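Local coordinates for protein putative DNA helicase (Lactobacillus plantarum, PDB 3DMN) that is the C-terminal domain of a putative UvrD-like DNA helicase and probably contributes to ATP-driven unwinding of DNA, although its function remains unproven, at residues 32-37 / 167-172; 63-68 / 103-108; 112-117 / 143-148. One frame throughout, in Å; residues are numbered along the deposited sequence.

How the contacts relate
The three contacts sample one parallel sheet at different places. Contact 1 joins the first strand, 36-40, to the last, 169-170, so the chain between them holds most of the domain, contacts 2 and 3 included, which follow each other in series. Contacts 1 and 2 lie on opposite sides of the chain's centre, their centres about 19 Å apart. Contact 3 lies between them, about 10 Å from contact 2 and 15 Å from contact 1, centre to centre. It touches both through probable backbone hydrogen bonds, Ala65 to Ala117 and Asn36 to Leu148, making one continuous sheet like those of P-loop NTPases.

Contact 1 (32-37 / 167-172); sequences GDLPNV and LYTLNE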
loop_
_atom_site.group_PDB
_atom_site.type_symbol
_atom_site.label_atom_id
_atom_site.label_comp_id
_atom_site.label_asym_id
_atom_site.label_seq_id
_atom_site.Cartn_x
_atom_site.Cartn_y
_atom_site.Cartn_z
ATOM N N GLY A 32 6.304 10.819 -11.380
ATOM C CA GLY A 32 4.984 10.226 -11.327
ATOM C C GLY A 32 4.051 10.983 -10.395
ATOM O O GLY A 32 4.377 12.094 -9.936
ATOM N N ASP A 33 2.895 10.382 -10.124
ATOM C CA ASP A 33 1.865 10.989 -9.274
ATOM C C ASP A 33 2.366 11.060 -7.834
ATOM O O ASP A 33 3.065 10.147 -7.358
ATOM C CB ASP A 33 0.603 10.108 -9.238
ATOM C CG ASP A 33 -0.176 10.118 -10.526
ATOM O OD1 ASP A 33 -0.028 11.051 -11.344
ATOM O OD2 ASP A 33 -0.974 9.175 -10.692
ATOM N N LEU A 34 1.952 12.097 -7.111
ATOM C CA LEU A 34 2.171 12.078 -5.656
ATOM C C LEU A 34 1.458 10.864 -5.053
ATOM O O LEU A 34 0.337 10.543 -5.477
ATOM C CB LEU A 34 1.597 13.322 -4.985
ATOM C CG LEU A 34 2.308 14.639 -5.280
ATOM C CD1 LEU A 34 1.512 15.804 -4.669
ATOM C CD2 LEU A 34 3.741 14.620 -4.794
ATOM N N PRO A 35 2.104 10.182 -4.075
ATOM C CA PRO A 35 1.352 9.124 -3.338
ATOM C C PRO A 35 0.043 9.665 -2.814
ATOM O O PRO A 35 -0.052 10.841 -2.439
ATOM C CB PRO A 35 2.282 8.757 -2.183
ATOM C CG PRO A 35 3.691 9.058 -2.761
ATOM C CD PRO A 35 3.493 10.318 -3.599
ATOM N N ASN A 36 -0.990 8.839 -2.885
ATOM C CA ASN A 36 -2.305 9.256 -2.365
ATOM C C ASN A 36 -2.647 8.496 -1.114
ATOM O O ASN A 36 -2.607 7.270 -1.098
ATOM C CB ASN A 36 -3.432 9.217 -3.423
ATOM C CG ASN A 36 -3.786 7.822 -3.900
ATOM O OD1 ASN A 36 -4.978 7.442 -3.889
ATOM N ND2 ASN A 36 -2.803 7.073 -4.357
ATOM N N VAL A 37 -2.971 9.253 -0.069
ATOM C CA VAL A 37 -3.350 8.675 1.219
ATOM C C VAL A 37 -4.857 8.886 1.393
ATOM O O VAL A 37 -5.383 9.992 1.154
ATOM C CB VAL A 37 -2.576 9.388 2.360
ATOM C CG1 VAL A 37 -3.037 8.888 3.741
ATOM C CG2 VAL A 37 -1.061 9.155 2.162
ATOM N N LEU A 167 4.204 16.349 -0.036
ATOM C CA LEU A 167 4.708 15.121 -0.713
ATOM C C LEU A 167 3.643 14.084 -0.995
ATOM O O LEU A 167 3.931 13.026 -1.567
ATOM C CB LEU A 167 5.845 14.486 0.110
ATOM C CG LEU A 167 7.098 15.376 0.225
ATOM C CD1 LEU A 167 8.121 14.713 1.145
ATOM C CD2 LEU A 167 7.736 15.607 -1.129
ATOM N N TYR A 168 2.425 14.322 -0.531
ATOM C CA TYR A 168 1.352 13.384 -0.825
ATOM C C TYR A 168 0.024 14.079 -0.847
ATOM O O TYR A 168 -0.083 15.219 -0.344
ATOM C CB TYR A 168 1.338 12.244 0.222
ATOM C CG TYR A 168 1.059 12.684 1.640
ATOM C CD1 TYR A 168 -0.232 12.540 2.178
ATOM C CD2 TYR A 168 2.084 13.170 2.476
ATOM C CE1 TYR A 168 -0.504 12.902 3.515
ATOM C CE2 TYR A 168 1.815 13.546 3.810
ATOM C CZ TYR A 168 0.518 13.389 4.315
ATOM O OH TYR A 168 0.182 13.708 5.623
ATOM N N THR A 169 -0.997 13.405 -1.407
ATOM C CA THR A 169 -2.362 13.922 -1.310
ATOM C C THR A 169 -3.124 13.181 -0.213
ATOM O O THR A 169 -2.837 12.011 0.077
ATOM C CB THR A 169 -3.127 13.832 -2.633
ATOM O OG1 THR A 169 -3.361 12.457 -2.961
ATOM C CG2 THR A 169 -2.329 14.552 -3.759
ATOM N N LEU A 170 -4.070 13.889 0.407
ATOM C CA LEU A 170 -4.852 13.330 1.500
ATOM C C LEU A 170 -6.332 13.448 1.172
ATOM O O LEU A 170 -6.850 14.563 0.952
ATOM C CB LEU A 170 -4.534 14.048 2.817
ATOM C CG LEU A 170 -5.294 13.543 4.044
ATOM C CD1 LEU A 170 -4.884 12.109 4.368
ATOM C CD2 LEU A 170 -5.047 14.489 5.247
ATOM N N ASN A 171 -7.016 12.306 1.172
ATOM C CA ASN A 171 -8.469 12.267 0.922
ATOM C C ASN A 171 -8.888 13.096 -0.289
ATOM O O ASN A 171 -9.851 13.876 -0.208
ATOM C CB ASN A 171 -9.243 12.702 2.161
ATOM C CG ASN A 171 -8.975 11.820 3.330
ATOM O OD1 ASN A 171 -8.663 10.665 3.154
ATOM N ND2 ASN A 171 -9.104 12.361 4.552
ATOM N N GLU A 172 -8.161 12.923 -1.401
ATOM C CA GLU A 172 -8.398 13.721 -2.603
ATOM C C GLU A 172 -9.744 13.369 -3.258
ATOM O O GLU A 172 -10.051 12.198 -3.502
ATOM C CB GLU A 172 -7.229 13.572 -3.581
ATOM C CG GLU A 172 -7.370 14.359 -4.874
ATOM C CD GLU A 172 -6.026 14.794 -5.426
ATOM O OE1 GLU A 172 -5.568 14.216 -6.436
ATOM O OE2 GLU A 172 -5.428 15.725 -4.839
HETATM O O HOH W 1 -5.603 11.241 -1.481
#
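Val37 and Tyr168 make the compact centre of this contact, where a short C-terminal strand is added in parallel to the first strand of the domain. Val37 CG2 comes within 3.5 Å of Tyr168 CD1, approaching the ring obliquely. It is the branch of Val37 that lies anti to the carbonyl carbon and beside the backbone N; the other branch, CG1, is anti to N (chi1 175°) and meets Leu170 CD1 at 3.8 Å. The two methyls thus divide their neighbours, one taking the buried tyrosine and the other the exposed leucine.

Three backbone hydrogen bonds hold the pairing. Thr169 N donates to Pro35 O at 2.9 Å, Val37 N to Thr169 O at 2.8 Å, and Asn171 N to Val37 O at 2.8 Å. Asn36 and Thr169 share one face of the sheet, where Thr169 OG1 touches the methylene carbon Asn36 CB at 3.3 Å. The hydroxyl is hydrogen-bonded to a water which donates to Val37 O and accepts from Glu172 N, so solvent helps tie the departing C-terminus to the strand.

Packing is looser at the exposed start of the contact. Leu34 reaches Thr169 CG2 only with its tip, CD1, at 4.1 Å, while CD2 lies near Leu167 O. At the other end Asn171 adopts a left-handed backbone conformation (phi 47°) and the chain leaves the strand, yet its OD1 accepts from Val39 N and carries the polar pairing one step further.

On the flank away from strand 169-170, Asn36 pairs by its backbone with strand 147-153 and sends ND2 to Thr149 OG1. Helix 9-16 packs against segment 32-37, with Phe14 touching Pro35 and Gln10 touching Leu34.

Contact 2 (63-68 / 103-108); sequences TTAIIG and IVVPSF. With FMT (formic acid), chain P.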
loop_
_atom_site.group_PDB
_atom_site.type_symbol
_atom_site.label_atom_id
_atom_site.label_comp_id
_atom_site.label_asym_id
_atom_site.label_seq_id
_atom_site.Cartn_x
_atom_site.Cartn_y
_atom_site.Cartn_z
ATOM N N THR A 63 -0.059 -2.424 -12.984
ATOM C CA THR A 63 -0.177 -3.705 -12.308
ATOM C C THR A 63 0.029 -3.426 -10.823
ATOM O O THR A 63 1.098 -2.949 -10.429
ATOM C CB THR A 63 0.903 -4.660 -12.760
ATOM O OG1 THR A 63 0.781 -4.876 -14.179
ATOM C CG2 THR A 63 0.758 -5.995 -12.023
ATOM N N THR A 64 -1.005 -3.717 -10.039
ATOM C CA THR A 64 -1.038 -3.406 -8.618
ATOM C C THR A 64 -0.827 -4.607 -7.677
ATOM O O THR A 64 -1.441 -5.677 -7.895
ATOM C CB THR A 64 -2.381 -2.714 -8.272
ATOM O OG1 THR A 64 -2.622 -1.619 -9.199
ATOM C CG2 THR A 64 -2.371 -2.254 -6.833
ATOM N N ALA A 65 0.007 -4.431 -6.642
ATOM C CA ALA A 65 0.037 -5.343 -5.476
ATOM C C ALA A 65 -0.497 -4.645 -4.252
ATOM O O ALA A 65 -0.204 -3.470 -4.045
ATOM C CB ALA A 65 1.416 -5.830 -5.198
ATOM N N ILE A 66 -1.296 -5.343 -3.455
ATOM C CA ILE A 66 -1.730 -4.810 -2.176
ATOM C C ILE A 66 -0.874 -5.458 -1.098
ATOM O O ILE A 66 -0.769 -6.701 -1.051
ATOM C CB ILE A 66 -3.162 -5.203 -1.883
ATOM C CG1 ILE A 66 -4.058 -4.726 -3.033
ATOM C CG2 ILE A 66 -3.554 -4.641 -0.508
ATOM C CD1 ILE A 66 -5.528 -5.249 -2.905
ATOM N N ILE A 67 -0.183 -4.628 -0.317
ATOM C CA ILE A 67 0.684 -5.165 0.769
ATOM C C ILE A 67 0.045 -4.922 2.125
ATOM O O ILE A 67 -0.219 -3.754 2.491
ATOM C CB ILE A 67 2.103 -4.539 0.741
ATOM C CG1 ILE A 67 2.678 -4.696 -0.669
ATOM C CG2 ILE A 67 2.980 -5.206 1.809
ATOM C CD1 ILE A 67 4.107 -4.113 -0.899
ATOM N N GLY A 68 -0.246 -6.003 2.834
ATOM C CA GLY A 68 -0.805 -5.933 4.223
ATOM C C GLY A 68 0.335 -6.272 5.198
ATOM O O GLY A 68 1.318 -6.882 4.826
ATOM N N ILE A 103 -3.093 -9.220 -6.498
ATOM C CA ILE A 103 -2.239 -9.930 -5.529
ATOM C C ILE A 103 -2.306 -9.206 -4.189
ATOM O O ILE A 103 -2.217 -7.975 -4.142
ATOM C CB ILE A 103 -0.716 -10.115 -5.921
ATOM C CG1 ILE A 103 -0.046 -8.794 -6.174
ATOM C CG2 ILE A 103 -0.542 -11.108 -7.084
ATOM C CD1 ILE A 103 1.402 -8.934 -6.574
ATOM N N VAL A 104 -2.483 -9.992 -3.127
ATOM C CA VAL A 104 -2.420 -9.505 -1.755
ATOM C C VAL A 104 -1.201 -10.196 -1.136
ATOM O O VAL A 104 -1.127 -11.454 -1.136
ATOM C CB VAL A 104 -3.735 -9.853 -0.962
ATOM C CG1 VAL A 104 -3.528 -9.415 0.477
ATOM C CG2 VAL A 104 -4.915 -9.085 -1.552
ATOM N N VAL A 105 -0.285 -9.389 -0.610
ATOM C CA VAL A 105 1.078 -9.805 -0.297
ATOM C C VAL A 105 1.305 -9.435 1.179
ATOM O O VAL A 105 1.299 -8.263 1.518
ATOM C CB VAL A 105 2.158 -8.949 -1.189
ATOM C CG1 VAL A 105 3.613 -9.349 -0.909
ATOM C CG2 VAL A 105 1.884 -9.038 -2.698
ATOM N N PRO A 106 1.528 -10.434 2.061
ATOM C CA PRO A 106 1.992 -9.994 3.416
ATOM C C PRO A 106 3.376 -9.357 3.346
ATOM O O PRO A 106 4.202 -9.780 2.536
ATOM C CB PRO A 106 2.116 -11.302 4.184
ATOM C CG PRO A 106 1.277 -12.276 3.407
ATOM C CD PRO A 106 1.388 -11.896 1.973
ATOM N N SER A 107 3.641 -8.382 4.204
ATOM C CA SER A 107 4.868 -7.590 4.104
ATOM C C SER A 107 6.093 -8.470 4.011
ATOM O O SER A 107 7.010 -8.221 3.213
ATOM C CB SER A 107 5.024 -6.626 5.286
ATOM O OG SER A 107 5.064 -7.328 6.537
ATOM N N PHE A 108 6.117 -9.516 4.833
ATOM C CA PHE A 108 7.277 -10.427 4.873
ATOM C C PHE A 108 7.503 -11.253 3.611
ATOM O O PHE A 108 8.554 -11.944 3.499
ATOM C CB PHE A 108 7.199 -11.348 6.120
ATOM C CG PHE A 108 5.939 -12.140 6.217
ATOM C CD1 PHE A 108 4.897 -11.717 7.064
ATOM C CD2 PHE A 108 5.766 -13.302 5.468
ATOM C CE1 PHE A 108 3.718 -12.445 7.194
ATOM C CE2 PHE A 108 4.590 -14.051 5.565
ATOM C CZ PHE A 108 3.544 -13.623 6.458
HETATM C C FMT P . -3.691 -5.404 -10.991
HETATM O O1 FMT P . -2.547 -5.671 -11.353
HETATM O O2 FMT P . -4.235 -5.881 -9.991
HETATM O O HOH W 2 -1.571 -7.983 -8.809
#
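Ile66 and Val104 pair in the buried interior of the parallel sheet, and the Ile66 side chain can be followed outward from the backbone. Its CB lies 3.7 Å from Ile103 O, the carbonyl that accepts from Ile66 N at 2.9 Å in a nearly straight bond. CG1, anti to the carbonyl carbon (chi1 -56°), stays close to that same oxygen, and the terminal CD1 passes on to Val104 CG2 at 4.1 Å. Helix 71-82 packs over this face through Leu77 and Leu81.

On the face of Ala65 and Val105 the fit is closer: both CG1 and CD1 of Ile103 press to 3.4 Å from Ala65 CB, tighter than usual for carbons. The ladder continues with Val105 N to Ile66 O, then Gly68 N to Val105 O at 3.0 Å, and fades in a weak bond from Ser107 N to Gly68 O. At its start Ile103 N donates to a water, while a formic acid molecule, probably from the crystallisation liquor, accepts through O1 from Thr64 N.

Ala65 and Ile67 make backbone bonds with Ile119 of strand 118-121. Backbone bonds thus set the register, while the side chains meeting between Ala65 and Val105 are aliphatic and hold by dispersion.

Contact 3 (112-117 / 143-148); sequences GLEFDA and RAMHEL. With ACT (acetate ion), chain G.
A beta bulge marks this parallel pairing: Phe115 is matched with Ala144, but Ala117 with Glu147, so the 143-148 side carries one extra residue. Phe115 N donates to Arg143 O at 2.9 Å and Met145 N to Phe115 O at 2.8 Å. At the bulge Asp116 O accepts twice, from His146 N at 2.8 Å and Glu147 N at 3.0 Å, so one carbonyl grips both residues of the shifted step.

Asp116 strengthens the corner with its side chain. CG is anti to the backbone N (chi1 -172°), and OD1 takes a 2.6 Å hydrogen bond from His146 ND1 on its anti side. The carboxylate meets the ring at its edge, the two planes 72° apart, while Met145 CB sits over the centre of one ring face. OD2 accepts from Thr63 N, so both carboxylate oxygens are engaged. Met145, present as selenomethionine, crosses Glu114 at about a right angle.

At the far end Arg143 NH1 donates to Leu113 O at 3.2 Å, on a lone pair. Arg143 NE donates to OXT of an acetate, probably from the crystallisation liquor, at 3.0 Å in a nearly straight bond, and NH2 shares a water with Gly112 N.

Around the pair, the Phe115 ring lies on Ala65 and Ile67 of strand 64-68, Ala144 and Leu148 touch Ile11 of helix 9-16, and Asn57 of helix 43-59 packs on Ala117 and Glu147.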
loop_
_atom_site.group_PDB
_atom_site.type_symbol
_atom_site.label_atom_id
_atom_site.label_comp_id
_atom_site.label_asym_id
_atom_site.label_seq_id
_atom_site.Cartn_x
_atom_site.Cartn_y
_atom_site.Cartn_z
ATOM N N GLY A 112 12.494 -8.592 -1.761
ATOM C CA GLY A 112 13.147 -8.642 -3.069
ATOM C C GLY A 112 12.205 -8.357 -4.213
ATOM O O GLY A 112 12.522 -8.692 -5.363
ATOM N N LEU A 113 11.045 -7.757 -3.912
ATOM C CA LEU A 113 10.027 -7.526 -4.951
ATOM C C LEU A 113 9.823 -6.044 -5.187
ATOM O O LEU A 113 9.952 -5.249 -4.280
ATOM C CB LEU A 113 8.689 -8.172 -4.583
ATOM C CG LEU A 113 8.695 -9.707 -4.384
ATOM C CD1 LEU A 113 7.273 -10.213 -4.150
ATOM C CD2 LEU A 113 9.372 -10.425 -5.534
ATOM N N GLU A 114 9.518 -5.687 -6.429
ATOM C CA GLU A 114 9.103 -4.311 -6.741
ATOM C C GLU A 114 7.833 -4.450 -7.580
ATOM O O GLU A 114 7.694 -5.424 -8.335
ATOM C CB GLU A 114 10.202 -3.544 -7.514
ATOM C CG GLU A 114 10.766 -4.263 -8.744
ATOM C CD GLU A 114 9.822 -4.284 -9.978
ATOM O OE1 GLU A 114 9.919 -5.244 -10.773
ATOM O OE2 GLU A 114 8.982 -3.370 -10.141
ATOM N N PHE A 115 6.912 -3.492 -7.421
ATOM C CA PHE A 115 5.665 -3.512 -8.135
ATOM C C PHE A 115 5.442 -2.156 -8.799
ATOM O O PHE A 115 5.863 -1.131 -8.269
ATOM C CB PHE A 115 4.522 -3.775 -7.139
ATOM C CG PHE A 115 4.706 -5.052 -6.356
ATOM C CD1 PHE A 115 4.443 -6.278 -6.949
ATOM C CD2 PHE A 115 5.118 -5.009 -5.019
ATOM C CE1 PHE A 115 4.606 -7.461 -6.213
ATOM C CE2 PHE A 115 5.276 -6.191 -4.280
ATOM C CZ PHE A 115 5.013 -7.399 -4.881
ATOM N N ASP A 116 4.778 -2.157 -9.958
ATOM C CA ASP A 116 4.382 -0.935 -10.627
ATOM C C ASP A 116 3.579 -0.033 -9.683
ATOM O O ASP A 116 3.921 1.130 -9.472
ATOM C CB ASP A 116 3.510 -1.365 -11.800
ATOM C CG ASP A 116 3.154 -0.241 -12.718
ATOM O OD1 ASP A 116 3.890 0.771 -12.755
ATOM O OD2 ASP A 116 2.138 -0.415 -13.438
ATOM N N ALA A 117 2.525 -0.595 -9.104
ATOM C CA ALA A 117 1.658 0.141 -8.174
ATOM C C ALA A 117 1.500 -0.697 -6.913
ATOM O O ALA A 117 1.405 -1.940 -6.963
ATOM C CB ALA A 117 0.310 0.367 -8.810
ATOM N N ARG A 143 8.379 -0.465 -2.019
ATOM C CA ARG A 143 8.166 -1.507 -3.042
ATOM C C ARG A 143 7.498 -0.927 -4.281
ATOM O O ARG A 143 7.506 -1.568 -5.324
ATOM C CB ARG A 143 7.299 -2.639 -2.520
ATOM C CG ARG A 143 7.822 -3.269 -1.236
ATOM C CD ARG A 143 8.747 -4.366 -1.529
ATOM N NE ARG A 143 9.339 -4.931 -0.318
ATOM C CZ ARG A 143 10.553 -5.467 -0.301
ATOM N NH1 ARG A 143 11.273 -5.509 -1.426
ATOM N NH2 ARG A 143 11.055 -5.958 0.838
ATOM N N ALA A 144 6.867 0.251 -4.146
ATOM C CA ALA A 144 6.166 0.875 -5.292
ATOM C C ALA A 144 7.128 1.590 -6.190
ATOM O O ALA A 144 7.905 2.464 -5.736
ATOM C CB ALA A 144 5.113 1.923 -4.802
HETATM N N MSE A 145 7.028 1.281 -7.477
HETATM C CA MSE A 145 7.900 1.912 -8.460
HETATM C C MSE A 145 7.251 3.175 -9.005
HETATM O O MSE A 145 7.931 4.211 -9.139
HETATM C CB MSE A 145 8.283 0.936 -9.582
HETATM C CG MSE A 145 9.125 -0.211 -9.102
HETATM SE SE MSE A 145 10.862 0.338 -8.313
HETATM C CE MSE A 145 10.478 0.093 -6.389
ATOM N N HIS A 146 5.958 3.115 -9.313
ATOM C CA HIS A 146 5.324 4.172 -10.123
ATOM C C HIS A 146 4.093 4.814 -9.454
ATOM O O HIS A 146 3.897 6.018 -9.554
ATOM C CB HIS A 146 5.010 3.648 -11.544
ATOM C CG HIS A 146 6.228 3.081 -12.243
ATOM N ND1 HIS A 146 6.274 1.804 -12.781
ATOM C CD2 HIS A 146 7.465 3.604 -12.430
ATOM C CE1 HIS A 146 7.477 1.578 -13.279
ATOM N NE2 HIS A 146 8.216 2.657 -13.091
ATOM N N GLU A 147 3.295 4.015 -8.744
ATOM C CA GLU A 147 2.086 4.517 -8.062
ATOM C C GLU A 147 2.035 3.940 -6.651
ATOM O O GLU A 147 2.259 2.769 -6.458
ATOM C CB GLU A 147 0.841 4.076 -8.829
ATOM C CG GLU A 147 -0.411 4.883 -8.483
ATOM C CD GLU A 147 -0.433 6.265 -9.178
ATOM O OE1 GLU A 147 0.314 6.449 -10.172
ATOM O OE2 GLU A 147 -1.219 7.145 -8.754
ATOM N N LEU A 148 1.749 4.807 -5.693
ATOM C CA LEU A 148 1.677 4.387 -4.289
ATOM C C LEU A 148 0.433 4.980 -3.650
ATOM O O LEU A 148 0.221 6.200 -3.689
ATOM C CB LEU A 148 2.933 4.846 -3.548
ATOM C CG LEU A 148 2.931 4.658 -2.029
ATOM C CD1 LEU A 148 2.865 3.157 -1.663
ATOM C CD2 LEU A 148 4.163 5.384 -1.355
HETATM C C ACT G . 8.274 -5.416 2.948
HETATM O O ACT G . 9.292 -6.056 2.597
HETATM O OXT ACT G . 7.553 -4.996 2.045
HETATM C CH3 ACT G . 7.976 -5.167 4.378
HETATM O O HOH W 3 13.862 -6.896 0.117
#